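Putative membrane protein COG4129 (Clostridium difficile, PDB 3KMI) is of unproven function but is probably an aromatic acid exporter of the cell membrane, represented here by its helical C-terminal domain. Local coordinates at residues E121-T124 with G125-L129; E130-K133 with R134-S138. All coordinates share one frame; numbering follows the deposited sequence. Where two conformers were deposited one is given.

Contact 1: E121-T124 with G125-L129; sequences EAET and GNLLL
Glu123 and Asn126 join their side chains at the first turn of helix 124-140. Asn126 ND2 donates to Glu123 OE2 over 2.8 Å, with the acceptor lying in the amide plane but the donor 41° above the carboxylate plane; the two planes are turned 47° apart. A bend at chi2 of Glu123 (50°) folds its carboxylate back toward the helix, where its negative charge would probably be favourable beside the positive end of the helix dipole. Regular backbone bonding begins here: Leu127 N reaches Glu123 O at 2.9 Å, and Leu128 N reaches Thr124 O at 2.9 Å. Beside the latter bond Thr124 and Leu128 lie alongside each other and run in the same direction, with Thr124 CG2 3.7 Å from Leu128 CD1; Leu128 also packs on Phe111, Phe120 and Leu168. Just before these bonds, water takes the place of direct i to i+4 pairing, serving first-turn amides that have no earlier helical turn to receive them. One molecule donates to Glu121 O and accepts from Gly125 N at 2.9 Å, and a second links Ala122 O to Asn126 N. The loop itself is held from within, since Thr124 N binds Glu121 O while Glu121 N donates to Thr124 OG1 at 2.7 Å.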
ATOM      1  N   GLU A 121      -2.239 -18.671  13.671  1.00 14.89           N
ATOM      2  CA  GLU A 121      -2.475 -19.005  15.085  1.00 16.02           C
ATOM      3  C   GLU A 121      -1.891 -17.869  15.917  1.00 15.95           C
ATOM      4  O   GLU A 121      -1.422 -16.888  15.354  1.00 15.95           O
ATOM      5  CB  GLU A 121      -1.846 -20.353  15.455  1.00 16.48           C
ATOM      6  CG  GLU A 121      -2.261 -21.501  14.513  1.00 20.47           C
ATOM      7  CD  GLU A 121      -2.029 -22.876  15.104  1.00 24.72           C
ATOM      8  OE1 GLU A 121      -0.924 -23.125  15.639  1.00 26.31           O
ATOM      9  OE2 GLU A 121      -2.959 -23.713  15.027  1.00 27.22           O
ATOM     10  N   ALA A 122      -1.919 -17.995  17.243  1.00 16.23           N
ATOM     11  CA  ALA A 122      -1.548 -16.893  18.139  1.00 16.20           C
ATOM     12  C   ALA A 122      -0.297 -16.106  17.717  1.00 15.79           C
ATOM     13  O   ALA A 122      -0.317 -14.879  17.652  1.00 16.10           O
ATOM     14  CB  ALA A 122      -1.401 -17.399  19.588  1.00 16.08           C
ATOM     15  N   GLU A 123       0.785 -16.814  17.422  1.00 15.58           N
ATOM     16  CA  GLU A 123       2.076 -16.172  17.235  1.00 15.46           C
ATOM     17  C   GLU A 123       2.460 -16.012  15.765  1.00 15.02           C
ATOM     18  O   GLU A 123       3.531 -15.481  15.445  1.00 15.51           O
ATOM     19  CB  GLU A 123       3.155 -16.970  17.979  1.00 16.21           C
ATOM     20  CG  GLU A 123       4.319 -16.119  18.489  1.00 17.65           C
ATOM     21  CD  GLU A 123       3.854 -14.902  19.269  1.00 19.17           C
ATOM     22  OE1 GLU A 123       2.942 -15.040  20.117  1.00 20.92           O
ATOM     23  OE2 GLU A 123       4.400 -13.807  19.031  1.00 19.01           O
ATOM     24  N   THR A 124       1.587 -16.467  14.875  1.00 13.34           N
ATOM     25  CA  THR A 124       1.914 -16.534  13.467  1.00 11.78           C
ATOM     26  C   THR A 124       2.253 -15.178  12.841  1.00 10.90           C
ATOM     27  O   THR A 124       3.279 -15.051  12.189  1.00  9.96           O
ATOM     28  CB  THR A 124       0.781 -17.194  12.685  1.00 12.09           C
ATOM     29  OG1 THR A 124       0.414 -18.430  13.325  1.00 10.52           O
ATOM     30  CG2 THR A 124       1.199 -17.438  11.237  1.00 11.38           C
ATOM     31  N   GLY A 125       1.393 -14.177  13.016  1.00 10.66           N
ATOM     32  CA  GLY A 125       1.670 -12.867  12.428  1.00 11.35           C
ATOM     33  C   GLY A 125       3.037 -12.346  12.856  1.00 11.16           C
ATOM     34  O   GLY A 125       3.851 -11.916  12.025  1.00 11.79           O
ATOM     35  N   ASN A 126       3.283 -12.409  14.159  1.00 10.44           N
ATOM     36  CA  ASN A 126       4.543 -11.956  14.740  1.00  9.73           C
ATOM     37  C   ASN A 126       5.761 -12.687  14.178  1.00  9.64           C
ATOM     38  O   ASN A 126       6.740 -12.042  13.805  1.00  9.51           O
ATOM     39  CB  ASN A 126       4.494 -12.108  16.248  1.00 10.45           C
ATOM     40  CG  ASN A 126       3.598 -11.100  16.908  1.00 10.88           C
ATOM     41  OD1 ASN A 126       3.210 -10.084  16.314  1.00 12.47           O
ATOM     42  ND2 ASN A 126       3.280 -11.355  18.161  1.00 14.81           N
ATOM     43  N   LEU A 127       5.691 -14.027  14.087  1.00  9.21           N
ATOM     44  CA  LEU A 127       6.770 -14.802  13.495  1.00  8.98           C
ATOM     45  C   LEU A 127       7.020 -14.360  12.063  1.00  8.52           C
ATOM     46  O   LEU A 127       8.150 -14.112  11.668  1.00  8.65           O
ATOM     47  CB  LEU A 127       6.475 -16.312  13.547  1.00  8.86           C
ATOM     48  CG  LEU A 127       6.565 -16.916  14.962  1.00 10.60           C
ATOM     49  CD1 LEU A 127       6.163 -18.369  14.908  1.00 13.33           C
ATOM     50  CD2 LEU A 127       7.944 -16.784  15.605  1.00  7.65           C
ATOM     51  N   LEU A 128       5.958 -14.272  11.279  1.00  8.16           N
ATOM     52  CA  LEU A 128       6.101 -13.938   9.851  1.00  8.62           C
ATOM     53  C   LEU A 128       6.647 -12.500   9.668  1.00  8.48           C
ATOM     54  O   LEU A 128       7.500 -12.243   8.803  1.00  7.82           O
ATOM     55  CB  LEU A 128       4.762 -14.151   9.122  1.00  7.96           C
ATOM     56  CG  LEU A 128       4.260 -15.612   9.107  1.00  8.87           C
ATOM     57  CD1 LEU A 128       2.877 -15.697   8.493  1.00  7.06           C
ATOM     58  CD2 LEU A 128       5.272 -16.501   8.318  1.00  7.40           C
ATOM     59  N   LEU A 129       6.204 -11.588  10.530  1.00  8.69           N
ATOM     60  CA  LEU A 129       6.746 -10.228  10.500  1.00  9.43           C
ATOM     61  C   LEU A 129       8.255 -10.184  10.831  1.00  9.92           C
ATOM     62  O   LEU A 129       9.007  -9.479  10.151  1.00 10.33           O
ATOM     63  CB  LEU A 129       5.917  -9.272  11.385  1.00  9.55           C
ATOM     64  CG  LEU A 129       4.515  -8.904  10.874  1.00  8.67           C
ATOM     65  CD1 LEU A 129       3.598  -8.490  12.029  1.00 10.65           C
ATOM     66  CD2 LEU A 129       4.588  -7.822   9.795  1.00  7.87           C
TER
HETATM   67  O   HOH W   1      -1.031 -14.250  14.575  1.00 18.63           O
HETATM   68  O   HOH W   2       0.937 -13.099  15.983  1.00 18.12           O

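Contact 2: E130-K133 with R134-S138; sequences EELK and RLMIS
Arg134 turns back over Glu130 and Glu131 because two of its torsions cooperate: chi1 of -72° swings CG to the side of the backbone N, and chi3 of -54° kinks the chain toward the preceding turn. CG then lies 3.4 Å from Glu130 O, and the guanidinium comes to rest with one face over the backbone of that turn. Glu131 CA and Glu130 O both sit over this face, nearer its periphery than its centre, and NH2 of Arg134 lies 3.7 Å from Glu131 CB. The planes of the guanidinium and the Glu131 carboxylate are nearly parallel, 14° apart, but offset, and Glu131 OE1 and Arg134 NH2 stay 4.9 Å apart, which leaves at most a weak, longer-range attraction. The carboxylate is instead engaged by Lys114 of helix 103-117, in a salt bridge to OE1.

This is the division of labour of an amphipathic alpha-helix packed on a helical bundle. Leu132 and Leu135 are buried between helices 103-117 and 148-176, both touching Leu161, while Phe111 lies against Leu132 and Ile107 against Leu135. Met136, a selenomethionine, reaches back along the same side: its chain is extended beyond CG, its CE comes within 4.1 Å of Leu132 CG, and its own CG lies 3.3 Å from Leu132 O. On the exposed side, Lys133 and Ile137 cross at their outer ends, Lys133 CE standing 4.2 Å from Ile137 CD1. Beneath all these pairs runs the unbroken i to i+4 bonding of the backbone, from Arg134 N to Glu130 O through to Ile137 N, which donates to Lys133 O at 3.0 Å.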
ATOM      1  N   GLU A 130       8.686 -10.925  11.861  0.50 10.17           N
ATOM      2  CA  GLU A 130      10.126 -11.081  12.164  0.50 10.53           C
ATOM      3  C   GLU A 130      10.894 -11.628  10.952  0.50 10.84           C
ATOM      4  O   GLU A 130      11.970 -11.122  10.600  0.50 10.32           O
ATOM      5  CB  GLU A 130      10.361 -12.026  13.352  0.50 10.83           C
ATOM      6  CG  GLU A 130       9.920 -11.514  14.716  0.50 10.92           C
ATOM      7  CD  GLU A 130       9.803 -12.636  15.743  0.50 12.85           C
ATOM      8  OE1 GLU A 130       8.672 -12.896  16.221  0.50 13.55           O
ATOM      9  OE2 GLU A 130      10.833 -13.282  16.053  0.50 13.32           O
ATOM     10  N   GLU A 131      10.328 -12.659  10.317  1.00 10.67           N
ATOM     11  CA  GLU A 131      10.974 -13.309   9.160  1.00 10.85           C
ATOM     12  C   GLU A 131      11.102 -12.314   8.025  1.00 10.84           C
ATOM     13  O   GLU A 131      12.146 -12.238   7.366  1.00 11.48           O
ATOM     14  CB  GLU A 131      10.213 -14.561   8.704  1.00 10.82           C
ATOM     15  CG  GLU A 131      10.839 -15.300   7.504  1.00 11.25           C
ATOM     16  CD  GLU A 131      10.131 -16.649   7.165  1.00 15.22           C
ATOM     17  OE1 GLU A 131       9.195 -17.049   7.895  1.00 13.76           O
ATOM     18  OE2 GLU A 131      10.528 -17.309   6.162  1.00 15.38           O
ATOM     19  N   LEU A 132      10.045 -11.536   7.811  1.00 11.51           N
ATOM     20  CA  LEU A 132      10.079 -10.453   6.819  1.00 12.31           C
ATOM     21  C   LEU A 132      11.183  -9.423   7.117  1.00 12.82           C
ATOM     22  O   LEU A 132      11.912  -8.995   6.196  1.00 12.68           O
ATOM     23  CB  LEU A 132       8.696  -9.768   6.699  1.00 11.87           C
ATOM     24  CG  LEU A 132       8.557  -8.671   5.660  1.00 14.61           C
ATOM     25  CD1 LEU A 132       9.060  -9.169   4.304  1.00 15.38           C
ATOM     26  CD2 LEU A 132       7.070  -8.294   5.531  1.00 13.65           C
ATOM     27  N   LYS A 133      11.289  -9.016   8.381  1.00 12.56           N
ATOM     28  CA  LYS A 133      12.319  -8.059   8.739  1.00 14.34           C
ATOM     29  C   LYS A 133      13.705  -8.665   8.450  1.00 14.16           C
ATOM     30  O   LYS A 133      14.606  -7.980   7.954  1.00 14.40           O
ATOM     31  CB  LYS A 133      12.177  -7.631  10.205  1.00 14.99           C
ATOM     32  CG  LYS A 133      13.107  -6.477  10.588  1.00 18.42           C
ATOM     33  CD  LYS A 133      13.158  -6.262  12.086  1.00 22.41           C
ATOM     34  CE  LYS A 133      14.364  -5.370  12.484  1.00 24.42           C
ATOM     35  NZ  LYS A 133      14.433  -4.211  11.545  1.00 26.32           N
ATOM     36  N   ARG A 134      13.862  -9.960   8.734  1.00 14.06           N
ATOM     37  CA  ARG A 134      15.104 -10.646   8.423  1.00 13.79           C
ATOM     38  C   ARG A 134      15.432 -10.656   6.918  1.00 13.80           C
ATOM     39  O   ARG A 134      16.600 -10.480   6.528  1.00 12.95           O
ATOM     40  CB  ARG A 134      15.113 -12.052   9.037  1.00 14.14           C
ATOM     41  CG  ARG A 134      15.276 -12.045  10.568  1.00 15.11           C
ATOM     42  CD  ARG A 134      15.800 -13.420  11.086  1.00 19.39           C
ATOM     43  NE  ARG A 134      14.932 -14.500  10.604  1.00 18.19           N
ATOM     44  CZ  ARG A 134      13.822 -14.915  11.219  1.00 19.30           C
ATOM     45  NH1 ARG A 134      13.446 -14.370  12.373  1.00 21.46           N
ATOM     46  NH2 ARG A 134      13.097 -15.894  10.692  1.00 16.62           N
ATOM     47  N   LEU A 135      14.410 -10.809   6.073  1.00 13.31           N
ATOM     48  CA  LEU A 135      14.608 -10.797   4.629  1.00 14.06           C
ATOM     49  C   LEU A 135      14.948  -9.388   4.108  1.00 15.20           C
ATOM     50  O   LEU A 135      15.726  -9.254   3.169  1.00 15.40           O
ATOM     51  CB  LEU A 135      13.371 -11.344   3.905  1.00 13.85           C
ATOM     52  CG  LEU A 135      13.468 -11.504   2.376  1.00 14.21           C
ATOM     53  CD1 LEU A 135      14.594 -12.420   1.959  1.00 14.70           C
ATOM     54  CD2 LEU A 135      12.152 -12.027   1.791  1.00 14.21           C
HETATM   55  N   MSE A 136      14.347  -8.356   4.707  1.00 16.22           N
HETATM   56  CA  MSE A 136      14.658  -6.957   4.366  1.00 17.12           C
HETATM   57  C   MSE A 136      16.132  -6.684   4.679  1.00 17.58           C
HETATM   58  O   MSE A 136      16.852  -6.124   3.850  1.00 17.35           O
HETATM   59  CB  MSE A 136      13.765  -5.951   5.133  1.00 17.22           C
HETATM   60  CG  MSE A 136      12.242  -5.982   4.841  1.00 19.97           C
HETATM   61 SE   MSE A 136      11.265  -4.430   5.573  0.40 24.96          SE
HETATM   62  CE  MSE A 136       9.476  -4.751   4.760  1.00 21.49           C
ATOM     63  N   ILE A 137      16.577  -7.085   5.873  1.00 17.79           N
ATOM     64  CA  ILE A 137      17.980  -6.870   6.276  1.00 18.47           C
ATOM     65  C   ILE A 137      18.929  -7.628   5.346  1.00 19.10           C
ATOM     66  O   ILE A 137      19.973  -7.101   4.958  1.00 18.75           O
ATOM     67  CB  ILE A 137      18.252  -7.257   7.768  1.00 18.73           C
ATOM     68  CG1 ILE A 137      17.478  -6.339   8.726  1.00 18.82           C
ATOM     69  CG2 ILE A 137      19.786  -7.238   8.103  1.00 18.38           C
ATOM     70  CD1 ILE A 137      17.514  -6.816  10.192  1.00 22.18           C
ATOM     71  N   SER A 138      18.543  -8.848   4.970  1.00 19.90           N
ATOM     72  CA  SER A 138      19.379  -9.707   4.129  1.00 20.76           C
ATOM     73  C   SER A 138      19.467  -9.171   2.710  1.00 20.73           C
ATOM     74  O   SER A 138      20.540  -9.176   2.117  1.00 20.79           O
ATOM     75  CB  SER A 138      18.876 -11.159   4.141  1.00 21.35           C
ATOM     76  OG  SER A 138      19.352 -11.902   3.025  1.00 22.48           O
TER

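Contacts 1 and 2 follow each other directly along the chain, 121-129 and then 130-138, with their centres about 14 Å apart. Both use helix 124-140: contact 1 is its entry from the loop after helix 103-117, contact 2 its later turns. They share neighbours too, since Phe111 and Lys114 of helix 103-117 and Lys165 of helix 148-176 meet residues of both. The pair therefore traces one short helix laid along the outside of the bundle, with Leu128, Leu132 and Leu135 facing inward while Glu130, Lys133 and Arg134 lie along its outer side. All four segments belong to the probable exporter's C-terminal domain, and none touches the other protein chain of the assembly.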